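Local coordinates for hypothetical protein (Exiguobacterium sibiricum, PDB 2HKV) that is of unknown function but belongs to the DinB superfamily and, in the crystal, binds a nickel ion within a helical fold, at residues A[31-37]-A[135-141]; A[5-10]-A[93-98]; A[55-60]-A[69-73]; A[44-48]-A[77-82]. One frame throughout, in Å; residues are numbered along the deposited sequence.

Interaction 1: A[31-37]-A[135-141]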
# COMPACT_ATOMS: atom_id res chain seq x y z
N ASP A 31 5.87 -19.81 -13.98
CA ASP A 31 6.18 -18.39 -13.74
C ASP A 31 6.89 -18.07 -12.41
O ASP A 31 7.31 -16.91 -12.20
CB ASP A 31 4.88 -17.58 -13.84
CG ASP A 31 4.35 -17.51 -15.28
OD1 ASP A 31 5.17 -17.62 -16.24
OD2 ASP A 31 3.13 -17.34 -15.46
N TRP A 32 6.99 -19.05 -11.53
CA TRP A 32 7.48 -18.80 -10.18
C TRP A 32 8.90 -18.23 -10.14
O TRP A 32 9.20 -17.38 -9.33
CB TRP A 32 7.42 -20.06 -9.33
CG TRP A 32 6.04 -20.50 -8.97
CD1 TRP A 32 5.37 -21.60 -9.46
CD2 TRP A 32 5.17 -19.90 -8.03
NE1 TRP A 32 4.14 -21.70 -8.88
CE2 TRP A 32 3.98 -20.65 -8.01
CE3 TRP A 32 5.27 -18.78 -7.21
CZ2 TRP A 32 2.91 -20.35 -7.18
CZ3 TRP A 32 4.19 -18.46 -6.39
CH2 TRP A 32 3.03 -19.25 -6.38
N ASP A 33 9.78 -18.69 -11.00
CA ASP A 33 11.14 -18.16 -10.99
C ASP A 33 11.38 -16.97 -11.92
O ASP A 33 12.50 -16.46 -11.99
CB ASP A 33 12.16 -19.27 -11.34
CG ASP A 33 12.29 -20.28 -10.22
OD1 ASP A 33 12.36 -19.83 -9.04
OD2 ASP A 33 12.28 -21.50 -10.51
N LYS A 34 10.35 -16.57 -12.65
CA LYS A 34 10.45 -15.40 -13.51
C LYS A 34 10.72 -14.13 -12.68
O LYS A 34 10.20 -13.96 -11.55
CB LYS A 34 9.17 -15.23 -14.36
CG LYS A 34 9.00 -16.26 -15.49
CD LYS A 34 8.73 -15.54 -16.85
CE LYS A 34 8.39 -16.47 -18.05
NZ LYS A 34 7.72 -17.82 -17.76
N ARG A 35 11.56 -13.26 -13.24
CA ARG A 35 11.86 -11.94 -12.65
C ARG A 35 11.53 -10.88 -13.69
O ARG A 35 12.40 -10.50 -14.47
CB ARG A 35 13.35 -11.82 -12.28
CG ARG A 35 13.82 -12.94 -11.37
CD ARG A 35 15.33 -12.84 -11.02
NE ARG A 35 15.54 -13.28 -9.64
CZ ARG A 35 15.49 -14.56 -9.24
NH1 ARG A 35 15.24 -15.55 -10.10
NH2 ARG A 35 15.68 -14.84 -7.95
N PRO A 36 10.27 -10.42 -13.73
CA PRO A 36 9.83 -9.45 -14.72
C PRO A 36 10.55 -8.09 -14.61
O PRO A 36 10.59 -7.37 -15.58
CB PRO A 36 8.33 -9.27 -14.41
CG PRO A 36 7.94 -10.43 -13.55
CD PRO A 36 9.19 -10.80 -12.81
N ILE A 37 11.05 -7.73 -13.43
CA ILE A 37 11.85 -6.51 -13.27
C ILE A 37 13.28 -6.90 -12.91
O ILE A 37 13.57 -7.27 -11.77
CB ILE A 37 11.28 -5.61 -12.15
CG1 ILE A 37 9.77 -5.41 -12.33
CG2 ILE A 37 12.01 -4.27 -12.10
CD1 ILE A 37 9.20 -4.27 -11.52
N TYR A 135 3.86 -7.54 -11.60
CA TYR A 135 4.58 -8.66 -12.17
C TYR A 135 3.66 -9.52 -13.04
O TYR A 135 4.05 -9.91 -14.14
CB TYR A 135 5.11 -9.59 -11.09
CG TYR A 135 6.39 -9.18 -10.40
CD1 TYR A 135 6.87 -7.89 -10.47
CD2 TYR A 135 7.10 -10.11 -9.66
CE1 TYR A 135 8.03 -7.51 -9.79
CE2 TYR A 135 8.27 -9.76 -9.01
CZ TYR A 135 8.73 -8.46 -9.08
OH TYR A 135 9.89 -8.13 -8.42
N LEU A 136 2.49 -9.87 -12.51
CA LEU A 136 1.59 -10.77 -13.24
C LEU A 136 1.11 -10.06 -14.50
O LEU A 136 1.08 -10.64 -15.55
CB LEU A 136 0.42 -11.24 -12.35
CG LEU A 136 0.81 -12.18 -11.19
CD1 LEU A 136 -0.48 -12.72 -10.49
CD2 LEU A 136 1.76 -13.30 -11.52
N ASN A 137 0.81 -8.76 -14.41
CA ASN A 137 0.43 -8.00 -15.61
C ASN A 137 1.57 -7.85 -16.62
O ASN A 137 1.35 -7.92 -17.84
CB ASN A 137 -0.10 -6.63 -15.21
CG ASN A 137 -1.54 -6.68 -14.71
OD1 ASN A 137 -2.34 -7.52 -15.14
ND2 ASN A 137 -1.86 -5.79 -13.79
N LEU A 138 2.80 -7.69 -16.14
CA LEU A 138 3.99 -7.76 -17.02
C LEU A 138 4.07 -9.11 -17.75
O LEU A 138 4.54 -9.19 -18.88
CB LEU A 138 5.27 -7.59 -16.22
CG LEU A 138 5.65 -6.12 -15.89
CD1 LEU A 138 6.73 -6.02 -14.80
CD2 LEU A 138 6.11 -5.43 -17.10
N LEU A 139 3.57 -10.17 -17.11
CA LEU A 139 3.59 -11.50 -17.68
C LEU A 139 2.33 -11.80 -18.52
O LEU A 139 2.10 -12.93 -18.88
CB LEU A 139 3.79 -12.54 -16.57
CG LEU A 139 5.18 -12.54 -15.90
CD1 LEU A 139 5.21 -13.40 -14.60
CD2 LEU A 139 6.27 -13.01 -16.86
N GLY A 140 1.52 -10.79 -18.81
CA GLY A 140 0.36 -10.97 -19.70
C GLY A 140 -0.89 -11.53 -19.05
O GLY A 140 -1.80 -11.94 -19.74
N TYR A 141 -1.00 -11.50 -17.73
CA TYR A 141 -2.18 -12.06 -17.09
C TYR A 141 -3.42 -11.13 -17.20
O TYR A 141 -4.54 -11.57 -16.97
CB TYR A 141 -1.92 -12.31 -15.61
CG TYR A 141 -1.08 -13.52 -15.24
CD1 TYR A 141 0.22 -13.67 -15.71
CD2 TYR A 141 -1.58 -14.49 -14.38
CE1 TYR A 141 1.00 -14.78 -15.34
CE2 TYR A 141 -0.82 -15.59 -13.99
CZ TYR A 141 0.47 -15.73 -14.48
OH TYR A 141 1.22 -16.82 -14.09

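Interaction 2: A[5-10]-A[93-98]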
# COMPACT_ATOMS: atom_id res chain seq x y z
N TRP A 5 -10.77 2.10 14.66
CA TRP A 5 -9.52 1.81 13.93
C TRP A 5 -9.29 0.31 13.79
O TRP A 5 -8.81 -0.14 12.76
CB TRP A 5 -8.30 2.51 14.56
CG TRP A 5 -7.85 2.00 15.91
CD1 TRP A 5 -8.22 2.46 17.14
CD2 TRP A 5 -6.91 0.96 16.15
NE1 TRP A 5 -7.61 1.73 18.15
CE2 TRP A 5 -6.77 0.82 17.55
CE3 TRP A 5 -6.16 0.12 15.31
CZ2 TRP A 5 -5.90 -0.13 18.13
CZ3 TRP A 5 -5.32 -0.81 15.87
CH2 TRP A 5 -5.19 -0.92 17.28
N GLN A 6 -9.60 -0.50 14.82
CA GLN A 6 -9.46 -1.95 14.69
C GLN A 6 -10.39 -2.50 13.63
O GLN A 6 -10.00 -3.40 12.85
CB GLN A 6 -9.75 -2.66 16.00
CG GLN A 6 -8.65 -2.42 17.07
CD GLN A 6 -9.06 -2.71 18.51
OE1 GLN A 6 -10.20 -2.61 18.91
NE2 GLN A 6 -8.05 -3.01 19.30
N GLN A 7 -11.62 -1.97 13.59
CA GLN A 7 -12.59 -2.34 12.55
C GLN A 7 -12.06 -2.02 11.16
O GLN A 7 -12.18 -2.83 10.23
CB GLN A 7 -13.88 -1.57 12.78
CG GLN A 7 -14.90 -1.78 11.73
CD GLN A 7 -16.24 -1.01 11.98
OE1 GLN A 7 -16.28 0.20 12.32
NE2 GLN A 7 -17.34 -1.74 11.83
N ALA A 8 -11.45 -0.85 11.02
CA ALA A 8 -10.91 -0.37 9.74
C ALA A 8 -9.77 -1.26 9.27
O ALA A 8 -9.69 -1.68 8.12
CB ALA A 8 -10.42 0.98 9.91
N LEU A 9 -8.87 -1.56 10.21
CA LEU A 9 -7.77 -2.45 9.87
C LEU A 9 -8.26 -3.85 9.50
O LEU A 9 -7.75 -4.40 8.54
CB LEU A 9 -6.69 -2.49 10.95
CG LEU A 9 -5.72 -1.32 11.05
CD1 LEU A 9 -4.89 -1.37 12.36
CD2 LEU A 9 -4.86 -1.23 9.78
N ASP A 10 -9.17 -4.43 10.28
CA ASP A 10 -9.70 -5.76 9.98
C ASP A 10 -10.32 -5.75 8.55
O ASP A 10 -10.11 -6.67 7.75
CB ASP A 10 -10.70 -6.17 11.04
CG ASP A 10 -11.19 -7.59 10.86
OD1 ASP A 10 -10.35 -8.49 10.92
OD2 ASP A 10 -12.41 -7.79 10.66
N TYR A 93 -1.84 -11.73 12.83
CA TYR A 93 -2.14 -10.31 12.78
C TYR A 93 -3.49 -10.02 13.49
O TYR A 93 -3.59 -9.08 14.27
CB TYR A 93 -2.15 -9.82 11.34
CG TYR A 93 -2.38 -8.29 11.16
CD1 TYR A 93 -3.67 -7.77 11.02
CD2 TYR A 93 -1.31 -7.40 11.12
CE1 TYR A 93 -3.87 -6.41 10.84
CE2 TYR A 93 -1.51 -6.03 10.94
CZ TYR A 93 -2.80 -5.54 10.81
OH TYR A 93 -3.00 -4.19 10.66
N GLN A 94 -4.50 -10.80 13.18
CA GLN A 94 -5.82 -10.55 13.76
C GLN A 94 -5.77 -10.68 15.26
O GLN A 94 -6.42 -9.92 15.99
CB GLN A 94 -6.86 -11.52 13.22
CG GLN A 94 -7.25 -11.26 11.81
CD GLN A 94 -8.26 -12.27 11.34
OE1 GLN A 94 -7.94 -13.22 10.62
NE2 GLN A 94 -9.49 -12.10 11.80
N ASP A 95 -4.99 -11.62 15.76
CA ASP A 95 -4.91 -11.79 17.20
C ASP A 95 -4.22 -10.60 17.87
O ASP A 95 -4.64 -10.16 18.94
CB ASP A 95 -4.13 -13.05 17.51
CG ASP A 95 -4.84 -14.33 17.05
OD1 ASP A 95 -6.04 -14.26 16.64
OD2 ASP A 95 -4.19 -15.41 17.12
N ARG A 96 -3.15 -10.09 17.25
CA ARG A 96 -2.45 -8.90 17.77
C ARG A 96 -3.34 -7.65 17.64
O ARG A 96 -3.33 -6.72 18.48
CB ARG A 96 -1.11 -8.71 17.07
CG ARG A 96 -0.07 -9.83 17.33
CD ARG A 96 -0.34 -10.58 18.62
NE ARG A 96 0.55 -11.71 18.85
CZ ARG A 96 0.47 -12.92 18.27
NH1 ARG A 96 -0.42 -13.20 17.34
NH2 ARG A 96 1.34 -13.86 18.64
N LEU A 97 -4.12 -7.64 16.58
CA LEU A 97 -4.98 -6.51 16.28
C LEU A 97 -5.92 -6.27 17.42
O LEU A 97 -6.10 -5.15 17.83
CB LEU A 97 -5.74 -6.75 14.98
CG LEU A 97 -6.74 -5.69 14.49
CD1 LEU A 97 -6.04 -4.33 14.32
CD2 LEU A 97 -7.41 -6.13 13.19
N MSE A 98 -6.46 -7.34 17.96
CA MSE A 98 -7.48 -7.24 18.98
C MSE A 98 -6.92 -7.16 20.39
O MSE A 98 -7.52 -6.56 21.25
CB MSE A 98 -8.43 -8.42 18.85
CG MSE A 98 -9.02 -8.52 17.45
SE MSE A 98 -10.08 -6.92 16.91
CE MSE A 98 -10.32 -7.31 14.91

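Interaction 3: A[55-60]-A[69-73]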
# COMPACT_ATOMS: atom_id res chain seq x y z
N GLU A 55 3.12 -11.26 9.90
CA GLU A 55 3.64 -11.81 11.17
C GLU A 55 5.05 -11.30 11.42
O GLU A 55 5.37 -10.86 12.52
CB GLU A 55 3.55 -13.34 11.12
CG GLU A 55 4.21 -14.06 12.24
CD GLU A 55 3.92 -15.56 12.26
OE1 GLU A 55 3.04 -16.05 11.50
OE2 GLU A 55 4.60 -16.26 13.04
N ALA A 56 5.89 -11.31 10.38
CA ALA A 56 7.27 -10.83 10.44
C ALA A 56 7.30 -9.44 11.02
O ALA A 56 8.01 -9.17 11.98
CB ALA A 56 8.00 -10.89 9.01
N ASP A 57 6.49 -8.54 10.47
CA ASP A 57 6.57 -7.17 10.93
C ASP A 57 6.18 -7.05 12.38
O ASP A 57 6.73 -6.23 13.09
CB ASP A 57 5.70 -6.23 10.08
CG ASP A 57 6.27 -5.99 8.66
OD1 ASP A 57 7.22 -6.70 8.18
OD2 ASP A 57 5.73 -5.08 7.96
N LEU A 58 5.21 -7.83 12.83
CA LEU A 58 4.76 -7.70 14.21
C LEU A 58 5.75 -8.33 15.17
O LEU A 58 5.88 -7.85 16.29
CB LEU A 58 3.34 -8.26 14.39
CG LEU A 58 2.22 -7.42 13.73
CD1 LEU A 58 0.89 -7.98 14.11
CD2 LEU A 58 2.29 -5.98 14.11
N ARG A 59 6.45 -9.37 14.74
CA ARG A 59 7.54 -9.95 15.51
C ARG A 59 8.70 -8.97 15.65
O ARG A 59 9.26 -8.81 16.77
CB ARG A 59 8.02 -11.25 14.83
CG ARG A 59 7.05 -12.41 14.98
CD ARG A 59 7.58 -13.78 14.55
NE ARG A 59 6.55 -14.79 14.81
CZ ARG A 59 6.46 -15.52 15.92
NH1 ARG A 59 7.37 -15.44 16.87
NH2 ARG A 59 5.44 -16.36 16.07
N ILE A 60 9.11 -8.38 14.54
CA ILE A 60 10.07 -7.28 14.56
C ILE A 60 9.64 -6.22 15.58
O ILE A 60 10.50 -5.70 16.31
CB ILE A 60 10.27 -6.68 13.15
CG1 ILE A 60 11.12 -7.64 12.29
CG2 ILE A 60 10.88 -5.26 13.21
CD1 ILE A 60 10.82 -7.54 10.77
N MSE A 69 14.96 -13.36 13.52
CA MSE A 69 14.35 -13.05 12.25
C MSE A 69 15.00 -13.82 11.13
O MSE A 69 14.31 -14.25 10.20
CB MSE A 69 14.39 -11.53 11.95
CG MSE A 69 13.50 -10.66 12.78
SE MSE A 69 11.68 -11.43 13.10
CE MSE A 69 11.04 -11.53 11.23
N ALA A 70 16.31 -14.06 11.23
CA ALA A 70 16.99 -14.81 10.22
C ALA A 70 16.45 -16.22 10.25
O ALA A 70 16.33 -16.86 9.22
CB ALA A 70 18.49 -14.86 10.49
N GLN A 71 16.21 -16.72 11.45
CA GLN A 71 15.70 -18.06 11.61
C GLN A 71 14.28 -18.13 11.05
O GLN A 71 13.94 -19.15 10.47
CB GLN A 71 15.71 -18.44 13.08
CG GLN A 71 15.06 -19.76 13.36
CD GLN A 71 15.27 -20.22 14.77
OE1 GLN A 71 16.17 -19.71 15.50
NE2 GLN A 71 14.48 -21.21 15.18
N PHE A 72 13.52 -17.02 11.17
CA PHE A 72 12.14 -16.92 10.73
C PHE A 72 12.09 -16.91 9.22
O PHE A 72 11.32 -17.64 8.63
CB PHE A 72 11.47 -15.62 11.26
CG PHE A 72 10.05 -15.39 10.78
CD1 PHE A 72 8.96 -15.90 11.48
CD2 PHE A 72 9.81 -14.65 9.68
CE1 PHE A 72 7.64 -15.70 11.04
CE2 PHE A 72 8.49 -14.44 9.20
CZ PHE A 72 7.42 -14.96 9.89
N TYR A 73 12.91 -16.07 8.61
CA TYR A 73 12.94 -15.95 7.18
C TYR A 73 13.48 -17.18 6.51
O TYR A 73 13.14 -17.44 5.37
CB TYR A 73 13.76 -14.74 6.74
CG TYR A 73 13.15 -13.41 7.11
CD1 TYR A 73 11.82 -13.13 6.80
CD2 TYR A 73 13.89 -12.43 7.75
CE1 TYR A 73 11.26 -11.91 7.11
CE2 TYR A 73 13.31 -11.21 8.08
CZ TYR A 73 12.01 -10.96 7.76
OH TYR A 73 11.42 -9.75 8.05
O HOH W 1 8.70 -8.23 6.60

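Interaction 4: A[44-48]-A[77-82]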
# COMPACT_ATOMS: atom_id res chain seq x y z
N TYR A 44 8.08 -15.82 -7.19
CA TYR A 44 7.95 -16.66 -6.02
C TYR A 44 8.47 -15.90 -4.79
O TYR A 44 7.89 -15.99 -3.73
CB TYR A 44 8.69 -17.98 -6.19
CG TYR A 44 8.93 -18.75 -4.91
CD1 TYR A 44 7.92 -19.45 -4.29
CD2 TYR A 44 10.20 -18.76 -4.33
CE1 TYR A 44 8.16 -20.15 -3.13
CE2 TYR A 44 10.45 -19.46 -3.16
CZ TYR A 44 9.44 -20.16 -2.57
OH TYR A 44 9.70 -20.87 -1.41
N GLU A 45 9.58 -15.19 -4.93
CA GLU A 45 10.15 -14.49 -3.78
C GLU A 45 9.25 -13.33 -3.26
O GLU A 45 9.15 -13.13 -2.07
CB GLU A 45 11.56 -13.98 -4.09
CG GLU A 45 12.61 -15.07 -4.24
CD GLU A 45 13.92 -14.56 -4.89
OE1 GLU A 45 14.00 -13.39 -5.34
OE2 GLU A 45 14.90 -15.36 -4.99
N VAL A 46 8.59 -12.61 -4.17
CA VAL A 46 7.56 -11.63 -3.77
C VAL A 46 6.44 -12.30 -3.01
O VAL A 46 6.01 -11.82 -1.96
CB VAL A 46 6.99 -10.88 -4.96
CG1 VAL A 46 6.01 -9.76 -4.48
CG2 VAL A 46 8.09 -10.17 -5.69
N ALA A 47 5.93 -13.41 -3.57
CA ALA A 47 4.88 -14.18 -2.94
C ALA A 47 5.19 -14.67 -1.55
O ALA A 47 4.34 -14.57 -0.68
CB ALA A 47 4.41 -15.36 -3.84
N VAL A 48 6.39 -15.20 -1.31
CA VAL A 48 6.76 -15.65 0.02
C VAL A 48 6.81 -14.46 1.03
O VAL A 48 6.38 -14.60 2.18
CB VAL A 48 8.13 -16.40 0.02
CG1 VAL A 48 8.57 -16.76 1.45
CG2 VAL A 48 8.06 -17.65 -0.88
N VAL A 77 9.02 -21.71 2.53
CA VAL A 77 7.60 -21.76 2.18
C VAL A 77 7.53 -22.19 0.74
O VAL A 77 7.82 -21.42 -0.16
CB VAL A 77 6.90 -20.44 2.38
CG1 VAL A 77 5.42 -20.62 2.12
CG2 VAL A 77 7.10 -19.94 3.78
N LEU A 78 7.18 -23.45 0.53
CA LEU A 78 7.08 -23.99 -0.82
C LEU A 78 5.83 -23.45 -1.52
O LEU A 78 4.85 -23.10 -0.85
CB LEU A 78 7.07 -25.52 -0.76
CG LEU A 78 8.32 -26.17 -0.16
CD1 LEU A 78 8.09 -27.67 -0.01
CD2 LEU A 78 9.56 -25.87 -1.02
N PRO A 79 5.86 -23.36 -2.86
CA PRO A 79 4.74 -22.76 -3.58
C PRO A 79 3.35 -23.27 -3.20
O PRO A 79 2.39 -22.50 -3.15
CB PRO A 79 5.07 -23.10 -5.03
CG PRO A 79 6.54 -23.17 -5.06
CD PRO A 79 6.93 -23.78 -3.77
N GLU A 80 3.25 -24.56 -2.89
CA GLU A 80 1.97 -25.17 -2.52
C GLU A 80 1.51 -24.84 -1.10
O GLU A 80 0.36 -25.07 -0.76
CB GLU A 80 2.02 -26.70 -2.75
CG GLU A 80 3.07 -27.44 -1.91
CD GLU A 80 4.42 -27.68 -2.64
OE1 GLU A 80 4.90 -26.79 -3.40
OE2 GLU A 80 5.01 -28.77 -2.41
N GLN A 81 2.40 -24.31 -0.26
CA GLN A 81 2.01 -23.91 1.10
C GLN A 81 1.76 -22.40 1.26
O GLN A 81 1.45 -21.94 2.34
CB GLN A 81 3.10 -24.31 2.08
CG GLN A 81 3.42 -25.79 2.08
CD GLN A 81 4.85 -26.09 2.52
OE1 GLN A 81 5.75 -25.24 2.42
NE2 GLN A 81 5.06 -27.32 2.99
N LEU A 82 1.91 -21.65 0.17
CA LEU A 82 1.86 -20.19 0.23
C LEU A 82 0.55 -19.68 0.77
O LEU A 82 0.55 -18.81 1.65
CB LEU A 82 2.16 -19.55 -1.13
CG LEU A 82 3.65 -19.43 -1.43
CD1 LEU A 82 3.85 -18.97 -2.84
CD2 LEU A 82 4.29 -18.45 -0.45

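Interaction 1: A[31-37]-A[135-141]
A Schellman motif ends helix 114-138, and the loop 31-37 lies against this terminus, with P36 on Y135 and L138 and D31 meeting Y141 just beyond the cap. The evidence for the motif is the positive phi of G140 (83°) together with two backbone bonds, Y141 N to L136 O at 3.1 Å and G140 N to N137 O at 3.0 Å. The pyrrolidine ring of P36 lies over one face of the Y135 ring in a CH-pi contact: CD stands 4.0 Å from the Y135 ring centroid and only 17° off the ring normal. P36 CB reaches L138 CD1 at 3.6 Å, while I37 CG1 comes obliquely to Y135 CE1 at 3.7 Å. At the other end of the loop, Y141 OH donates to D31 OD2, which lies in the plane of the ring at its edge. The modelled separation of these two atoms, 2.4 Å, is too short to be taken literally. K34 is bent at chi2 (-128°) and again at chi4, which brings NZ back to D31 OD1 in a salt bridge of 3.0 Å, so each carboxylate oxygen has its own partner. On the way, K34 CD rests 3.5 Å from L139 CD2. Farther out, Y135 OH is held by R41 O and Q131 NE2, and Y141 OH also takes the N-H of Q28. Helix 43-61 packs on Y135 through V43 and V46, and P36 of the second subunit touches L138, placing this helix end beside the subunit interface.

Interaction 2: A[5-10]-A[93-98]
L97 is the knob of this contact, set in a hole formed by W5, Q6, L9 and D10. Its CG stands opposite the backbone N (chi1 178°), which sends the two methyls across to the facing helix: CD1 reaches L9 CD1 at 3.7 Å, and CD2 lies 3.8 Å from the backbone N of D10. Beside the knob, Q6 NE2 makes a weak hydrogen bond to L97 O, 3.2 Å long but bent to 126° at the hydrogen. Selenomethionine M98 doubles back at chi2 and brings CE to 4.1 Å from D10 CB, while L9 CD2 rests 3.6 Å from Y93 OH. Replacing Q6 with an alanine would probably open a gap on one side of L97 and leave the L97 carbonyl without this amide. In the next shell, T3 N holds Q6 OE1 and so steadies the amide, L118 O engages Y93 OH, and L9 also packs on L118 and A122 of helix 114-138. The segment axes approach to 10.6 Å at 169°, nearly antiparallel. Such knobs-into-holes packing between antiparallel helices is characteristic of helical bundles, and here it joins helices 4-26 and 82-98 of the DinB-type bundle.

Interaction 3: A[55-60]-A[69-73]
The helical segments 55-60 and 69-73 run nearly antiparallel, their axes 170° apart and 11.3 Å at closest approach, with I60 and M69 the nearest pair of CA atoms. F72 reaches across from 69-73. With chi1 at 177° its ring carbon CG sits beside the carbonyl carbon, a setting that lets CE2 meet A56 CB at 3.6 Å. The far edge of the ring points at the carboxylate of E55, with CE1 3.7 Å from OE2 and near the ring plane, while R59 CD comes in obliquely. That carboxylate is gripped side-on: R59 NE, at 3.0 Å and 149°, and R59 NH2 both donate to E55 OE2, NE meeting the anti lone pair of that oxygen. The other oxygen, E55 OE1, forms a salt bridge with R85 of helix 82-98. A leucine in place of E55 would probably leave both R59 and R85 without their shared anion and set the R59 guanidinium free to turn beside F72. Selenomethionine M69 curls at chi2 and chi3 so that its CE reaches A56 CB at 3.8 Å, and its CG lies 3.9 Å from I60 CG1. On the other flank, Y73 OH touches A56 CB and lies 3.6 Å from I60 CD1. A water donates to D57 OD1 at 2.7 Å and joins Y73 OH weakly. D57 OD2 in turn bonds ND1 of H124, a nickel ligand, so the flank adjoins the metal's second shell. The pair forms a helical hairpin beside the nickel site, the short helix 66-73 folding back on helix 43-61.

Interaction 4: A[44-48]-A[77-82]
Y44 and V77 supply the one hydrogen bond between helix segment 44-48 and the loop 77-82. Y44 OH donates to V77 O, which sits at the edge of the ring and in its plane; the modelled 2.3 Å is shorter than a real hydrogen bond, and its length is doubtful. A chi1 of 164° places CG of Y44 on the side of its own carbonyl carbon, and from there the phenol can reach V77. Within the loop, the backbone is tied by L78 N to Q81 OE1, a bond of 3.0 Å and 153°, and by Q81 N to L78 O at 2.8 Å. These bonds turn the chain between V77 and L82, where helix 82-98 begins. In the fold, this loop joins the short helix 66-73 to helix 82-98, and the contact lays it on the early turns of helix 43-61, next to H49, one of the three histidines that bind nickel.

The remaining contacts are apolar. P79 lies across the Y44 ring at about a right angle, CD reaching CE1 of Y44 at 3.9 Å. One face of that ring is covered from its own helix by V48 CG2, 3.3 Å above the plane and offset toward the rim. L82 divides its methyls between two residues: CD1 meets A47 CB at 3.8 Å and CD2 meets V48 CG2 at 3.9 Å. The side chains of V48 and V77 pass in opposite directions, CG1 of V48 4.1 Å from CB of V77. W32 packs on Y44, A47 and L82 from the neighbouring loop.

From the N terminus, residues 5-10 on helix 4-26 open the first loop, which interaction 2 closes at 93-98. Residues 31-37 open the second, closed by interaction 1 only at 135-141, so these two cross. Both enclose interaction 4 (44-48 with 77-82), which in turn encloses interaction 3 (55-60 with 69-73), and helix 43-61 serves both. Interactions 1 and 4 meet directly, through W32 O to Y44 N and the R35–E45 salt bridge. Interactions 2 and 3 meet where L58 packs on Y93 and R96. Interactions 1 and 2, centres 32 Å apart, lie on opposite sides of the chain's centre, and both touch the second subunit.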